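Local coordinates for iron-regulated outer membrane protein (PDB 4B7O) that probably carries iron across the outer membrane of Neisseria meningitidis as a TonB-dependent transporter, at residues L378-I389 with N439-E450. Numbering follows the deposited sequence.
Sequences LKYGINYRHQEI and NPTKTDTGAYIE
Strands 378-389 and 441-450 run antiparallel, their axes approaching to 4.4 Å at 172°, and paired backbone hydrogen bonds at Lys379-Glu450, Gly381-Tyr448, Asn383-Gly446, Arg385-Asp444 and Gln387-Lys442 make them neighbouring staves of the transporter's β-barrel.

The side chains of these pairs, the two glycines apart, turn toward the lumen and plug. Tyr448 folds back over the facing strand, its CG set between its own N and carbonyl carbon (chi1 62°), and lays one ring face on Gly381, whose N is 3.3 Å from CZ. Having no side chain, Gly381 lets the ring lie close against its backbone, and the phenol oxygen hydrogen-bonds to Asn367. Gly446 likewise leaves room for the amide of Asn383, which bonds Arg465 and Asn365. Beyond it Arg385 and Asp444 lie alongside in a salt bridge, NH2 meeting OD2 at 3.0 Å from above the carboxylate plane, guanidinium and carboxylate 71° apart; Ser510 holds Asp444 OD1. Lys442 adds a long 3.9 Å salt bridge from NZ to the same OD2, while NZ also reaches Asp127 and the backbone oxygen of Pro511.

On the outward face Ile382 CD1 touches Ala447 CB at 3.7 Å, and Leu378 CD1 packs on Ile449 CG1, aliphatic groups suited to membrane lipid. Farther along, Thr443 sets its CG2 3.5 Å from Tyr384 CE1, and a water joins its OG1 to the tyrosine hydroxyl. Where strand 441-450 begins, Asn439 ND2 donates to Glu388 OE2 at 3.0 Å, straight in its amide plane.

Outward chemistry thus passes from apolar to polar along the pair, as expected of a barrel wall leaving the bilayer, while the inward positive charges of Arg385 and Lys442 are probably balanced by Asp444 and Asp127.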
loop_
_atom_site.group_PDB
_atom_site.type_symbol
_atom_site.label_atom_id
_atom_site.label_comp_id
_atom_site.label_asym_id
_atom_site.label_seq_id
_atom_site.Cartn_x
_atom_site.Cartn_y
_atom_site.Cartn_z
ATOM N N LEU A 378 -5.009 28.054 8.436
ATOM C CA LEU A 378 -4.549 27.347 9.617
ATOM C C LEU A 378 -5.267 25.991 9.611
ATOM O O LEU A 378 -6.494 25.933 9.381
ATOM C CB LEU A 378 -4.976 28.122 10.862
ATOM C CG LEU A 378 -4.400 27.673 12.215
ATOM C CD1 LEU A 378 -2.907 27.346 12.182
ATOM C CD2 LEU A 378 -4.640 28.734 13.286
ATOM N N LYS A 379 -4.533 24.904 9.809
ATOM C CA LYS A 379 -5.189 23.576 9.845
ATOM C C LYS A 379 -4.936 22.956 11.177
ATOM O O LYS A 379 -3.818 23.062 11.712
ATOM C CB LYS A 379 -4.627 22.612 8.800
ATOM C CG LYS A 379 -4.961 22.897 7.344
ATOM C CD LYS A 379 -3.981 22.132 6.466
ATOM C CE LYS A 379 -4.598 20.979 5.694
ATOM N NZ LYS A 379 -5.776 21.493 4.939
ATOM N N TYR A 380 -5.960 22.291 11.726
ATOM C CA TYR A 380 -5.769 21.557 12.970
ATOM C C TYR A 380 -6.786 20.423 12.951
ATOM O O TYR A 380 -7.849 20.507 12.301
ATOM C CB TYR A 380 -5.948 22.500 14.191
ATOM C CG TYR A 380 -7.217 23.328 14.038
ATOM C CD1 TYR A 380 -7.259 24.362 13.137
ATOM C CD2 TYR A 380 -8.411 23.021 14.748
ATOM C CE1 TYR A 380 -8.396 25.128 12.945
ATOM C CE2 TYR A 380 -9.582 23.774 14.548
ATOM C CZ TYR A 380 -9.558 24.837 13.650
ATOM O OH TYR A 380 -10.671 25.597 13.369
ATOM N N GLY A 381 -6.452 19.358 13.650
ATOM C CA GLY A 381 -7.355 18.272 13.775
ATOM C C GLY A 381 -6.857 17.198 14.672
ATOM O O GLY A 381 -5.834 17.356 15.366
ATOM N N ILE A 382 -7.561 16.083 14.609
ATOM C CA ILE A 382 -7.438 14.976 15.595
ATOM C C ILE A 382 -7.489 13.640 14.873
ATOM O O ILE A 382 -8.300 13.458 13.985
ATOM C CB ILE A 382 -8.670 15.001 16.539
ATOM C CG1 ILE A 382 -8.670 16.275 17.363
ATOM C CG2 ILE A 382 -8.638 13.847 17.527
ATOM C CD1 ILE A 382 -7.555 16.226 18.397
ATOM N N ASN A 383 -6.622 12.717 15.275
ATOM C CA ASN A 383 -6.532 11.402 14.697
ATOM C C ASN A 383 -6.694 10.395 15.811
ATOM O O ASN A 383 -5.958 10.470 16.808
ATOM C CB ASN A 383 -5.141 11.194 14.110
ATOM C CG ASN A 383 -4.766 12.239 13.077
ATOM O OD1 ASN A 383 -3.715 12.871 13.210
ATOM N ND2 ASN A 383 -5.619 12.428 12.045
ATOM N N TYR A 384 -7.656 9.476 15.648
ATOM C CA TYR A 384 -7.790 8.328 16.548
ATOM C C TYR A 384 -7.762 6.981 15.816
ATOM O O TYR A 384 -8.557 6.730 14.911
ATOM C CB TYR A 384 -9.139 8.438 17.293
ATOM C CG TYR A 384 -9.385 7.284 18.227
ATOM C CD1 TYR A 384 -8.727 7.232 19.455
ATOM C CD2 TYR A 384 -10.227 6.210 17.867
ATOM C CE1 TYR A 384 -8.906 6.185 20.322
ATOM C CE2 TYR A 384 -10.437 5.147 18.738
ATOM C CZ TYR A 384 -9.760 5.160 19.968
ATOM O OH TYR A 384 -9.877 4.163 20.878
ATOM N N ARG A 385 -6.918 6.068 16.217
ATOM C CA ARG A 385 -7.025 4.740 15.620
ATOM C C ARG A 385 -6.965 3.673 16.675
ATOM O O ARG A 385 -6.036 3.689 17.443
ATOM C CB ARG A 385 -5.874 4.468 14.651
ATOM C CG ARG A 385 -6.162 3.249 13.813
ATOM C CD ARG A 385 -5.146 3.006 12.736
ATOM N NE ARG A 385 -3.832 2.917 13.287
ATOM C CZ ARG A 385 -2.718 3.074 12.588
ATOM N NH1 ARG A 385 -2.751 3.316 11.269
ATOM N NH2 ARG A 385 -1.589 2.960 13.231
ATOM N N HIS A 386 -7.921 2.741 16.677
ATOM C CA HIS A 386 -7.872 1.545 17.546
ATOM C C HIS A 386 -7.766 0.279 16.753
ATOM O O HIS A 386 -8.614 -0.008 15.854
ATOM C CB HIS A 386 -9.120 1.482 18.469
ATOM C CG HIS A 386 -9.025 0.429 19.556
ATOM N ND1 HIS A 386 -9.419 -0.855 19.361
ATOM C CD2 HIS A 386 -8.524 0.494 20.858
ATOM C CE1 HIS A 386 -9.187 -1.560 20.481
ATOM N NE2 HIS A 386 -8.630 -0.736 21.391
ATOM N N GLN A 387 -6.726 -0.489 17.063
ATOM C CA GLN A 387 -6.586 -1.812 16.506
ATOM C C GLN A 387 -6.746 -2.954 17.468
ATOM O O GLN A 387 -6.182 -2.909 18.556
ATOM C CB GLN A 387 -5.216 -1.952 15.864
ATOM C CG GLN A 387 -5.267 -1.537 14.421
ATOM C CD GLN A 387 -3.917 -1.171 13.914
ATOM O OE1 GLN A 387 -3.338 -0.165 14.340
ATOM N NE2 GLN A 387 -3.397 -1.983 13.009
ATOM N N GLU A 388 -7.408 -4.026 17.028
ATOM C CA GLU A 388 -7.507 -5.241 17.871
ATOM C C GLU A 388 -7.356 -6.485 17.043
ATOM O O GLU A 388 -8.110 -6.664 16.069
ATOM C CB GLU A 388 -8.848 -5.312 18.625
ATOM C CG GLU A 388 -8.884 -6.423 19.680
ATOM C CD GLU A 388 -10.192 -6.546 20.534
ATOM O OE1 GLU A 388 -11.146 -5.708 20.419
ATOM O OE2 GLU A 388 -10.277 -7.526 21.337
ATOM N N ILE A 389 -6.389 -7.329 17.417
ATOM C CA ILE A 389 -6.138 -8.592 16.763
ATOM C C ILE A 389 -6.903 -9.641 17.611
ATOM O O ILE A 389 -6.759 -9.647 18.811
ATOM C CB ILE A 389 -4.636 -8.904 16.803
ATOM C CG1 ILE A 389 -3.832 -8.032 15.848
ATOM C CG2 ILE A 389 -4.348 -10.304 16.435
ATOM C CD1 ILE A 389 -2.351 -8.398 15.674
ATOM N N ASN A 439 -6.481 -10.532 23.770
ATOM C CA ASN A 439 -6.355 -9.888 22.482
ATOM C C ASN A 439 -5.491 -8.631 22.524
ATOM O O ASN A 439 -5.855 -7.648 23.191
ATOM C CB ASN A 439 -7.732 -9.488 22.023
ATOM C CG ASN A 439 -8.511 -10.658 21.529
ATOM O OD1 ASN A 439 -7.997 -11.780 21.529
ATOM N ND2 ASN A 439 -9.716 -10.414 21.053
ATOM N N PRO A 440 -4.398 -8.626 21.762
ATOM C CA PRO A 440 -3.506 -7.478 21.678
ATOM C C PRO A 440 -4.227 -6.334 21.047
ATOM O O PRO A 440 -5.097 -6.560 20.189
ATOM C CB PRO A 440 -2.388 -7.957 20.769
ATOM C CG PRO A 440 -2.562 -9.451 20.689
ATOM C CD PRO A 440 -4.046 -9.639 20.771
ATOM N N THR A 441 -3.950 -5.125 21.537
ATOM C CA THR A 441 -4.533 -3.929 20.953
ATOM C C THR A 441 -3.533 -2.746 20.879
ATOM O O THR A 441 -2.453 -2.774 21.470
ATOM C CB THR A 441 -5.764 -3.462 21.734
ATOM O OG1 THR A 441 -5.319 -2.912 22.960
ATOM C CG2 THR A 441 -6.719 -4.597 22.017
ATOM N N LYS A 442 -3.923 -1.695 20.169
ATOM C CA LYS A 442 -3.053 -0.521 19.993
ATOM C C LYS A 442 -3.940 0.646 19.705
ATOM O O LYS A 442 -4.802 0.567 18.819
ATOM C CB LYS A 442 -2.053 -0.699 18.865
ATOM C CG LYS A 442 -1.016 0.420 18.860
ATOM C CD LYS A 442 0.117 0.118 17.906
ATOM C CE LYS A 442 -0.214 0.647 16.525
ATOM N NZ LYS A 442 0.921 0.324 15.620
ATOM N N THR A 443 -3.804 1.692 20.515
ATOM C CA THR A 443 -4.507 2.946 20.257
ATOM C C THR A 443 -3.477 3.982 19.776
ATOM O O THR A 443 -2.410 4.089 20.358
ATOM C CB THR A 443 -5.156 3.459 21.544
ATOM O OG1 THR A 443 -6.066 2.473 22.018
ATOM C CG2 THR A 443 -5.897 4.760 21.319
ATOM N N ASP A 444 -3.772 4.688 18.691
ATOM C CA ASP A 444 -2.917 5.794 18.235
ATOM C C ASP A 444 -3.775 7.027 18.245
ATOM O O ASP A 444 -4.932 6.991 17.796
ATOM C CB ASP A 444 -2.312 5.574 16.866
ATOM C CG ASP A 444 -1.206 4.534 16.860
ATOM O OD1 ASP A 444 -0.187 4.714 17.555
ATOM O OD2 ASP A 444 -1.320 3.523 16.119
ATOM N N THR A 445 -3.216 8.077 18.863
ATOM C CA THR A 445 -3.874 9.381 19.042
ATOM C C THR A 445 -2.965 10.557 18.559
ATOM O O THR A 445 -1.785 10.662 18.924
ATOM C CB THR A 445 -4.276 9.596 20.526
ATOM O OG1 THR A 445 -4.352 8.322 21.186
ATOM C CG2 THR A 445 -5.620 10.259 20.602
ATOM N N GLY A 446 -3.549 11.440 17.769
ATOM C CA GLY A 446 -2.830 12.546 17.161
ATOM C C GLY A 446 -3.620 13.855 17.186
ATOM O O GLY A 446 -4.833 13.911 16.857
ATOM N N ALA A 447 -2.973 14.928 17.614
ATOM C CA ALA A 447 -3.505 16.241 17.249
ATOM C C ALA A 447 -2.390 16.994 16.534
ATOM O O ALA A 447 -1.199 16.753 16.769
ATOM C CB ALA A 447 -3.951 16.977 18.471
ATOM N N TYR A 448 -2.765 17.889 15.645
ATOM C CA TYR A 448 -1.764 18.561 14.865
ATOM C C TYR A 448 -2.302 19.908 14.630
ATOM O O TYR A 448 -3.525 20.109 14.635
ATOM C CB TYR A 448 -1.579 17.893 13.482
ATOM C CG TYR A 448 -2.817 17.915 12.601
ATOM C CD1 TYR A 448 -3.105 18.997 11.801
ATOM C CD2 TYR A 448 -3.695 16.852 12.588
ATOM C CE1 TYR A 448 -4.229 19.014 10.999
ATOM C CE2 TYR A 448 -4.834 16.873 11.808
ATOM C CZ TYR A 448 -5.083 17.944 11.022
ATOM O OH TYR A 448 -6.204 17.950 10.260
ATOM N N ILE A 449 -1.391 20.826 14.350
ATOM C CA ILE A 449 -1.775 22.167 13.904
ATOM C C ILE A 449 -0.765 22.570 12.829
ATOM O O ILE A 449 0.435 22.312 12.967
ATOM C CB ILE A 449 -1.803 23.166 15.107
ATOM C CG1 ILE A 449 -1.811 24.588 14.584
ATOM C CG2 ILE A 449 -0.581 22.992 16.011
ATOM C CD1 ILE A 449 -2.192 25.604 15.614
ATOM N N GLU A 450 -1.234 23.171 11.752
ATOM C CA GLU A 450 -0.384 23.438 10.615
ATOM C C GLU A 450 -0.777 24.755 10.013
ATOM O O GLU A 450 -1.971 25.025 9.804
ATOM C CB GLU A 450 -0.558 22.351 9.560
ATOM C CG GLU A 450 0.478 22.372 8.454
ATOM C CD GLU A 450 0.321 21.195 7.483
ATOM O OE1 GLU A 450 -0.681 21.204 6.715
ATOM O OE2 GLU A 450 1.198 20.272 7.490
HETATM O O HOH W 1 -8.735 3.604 23.140
#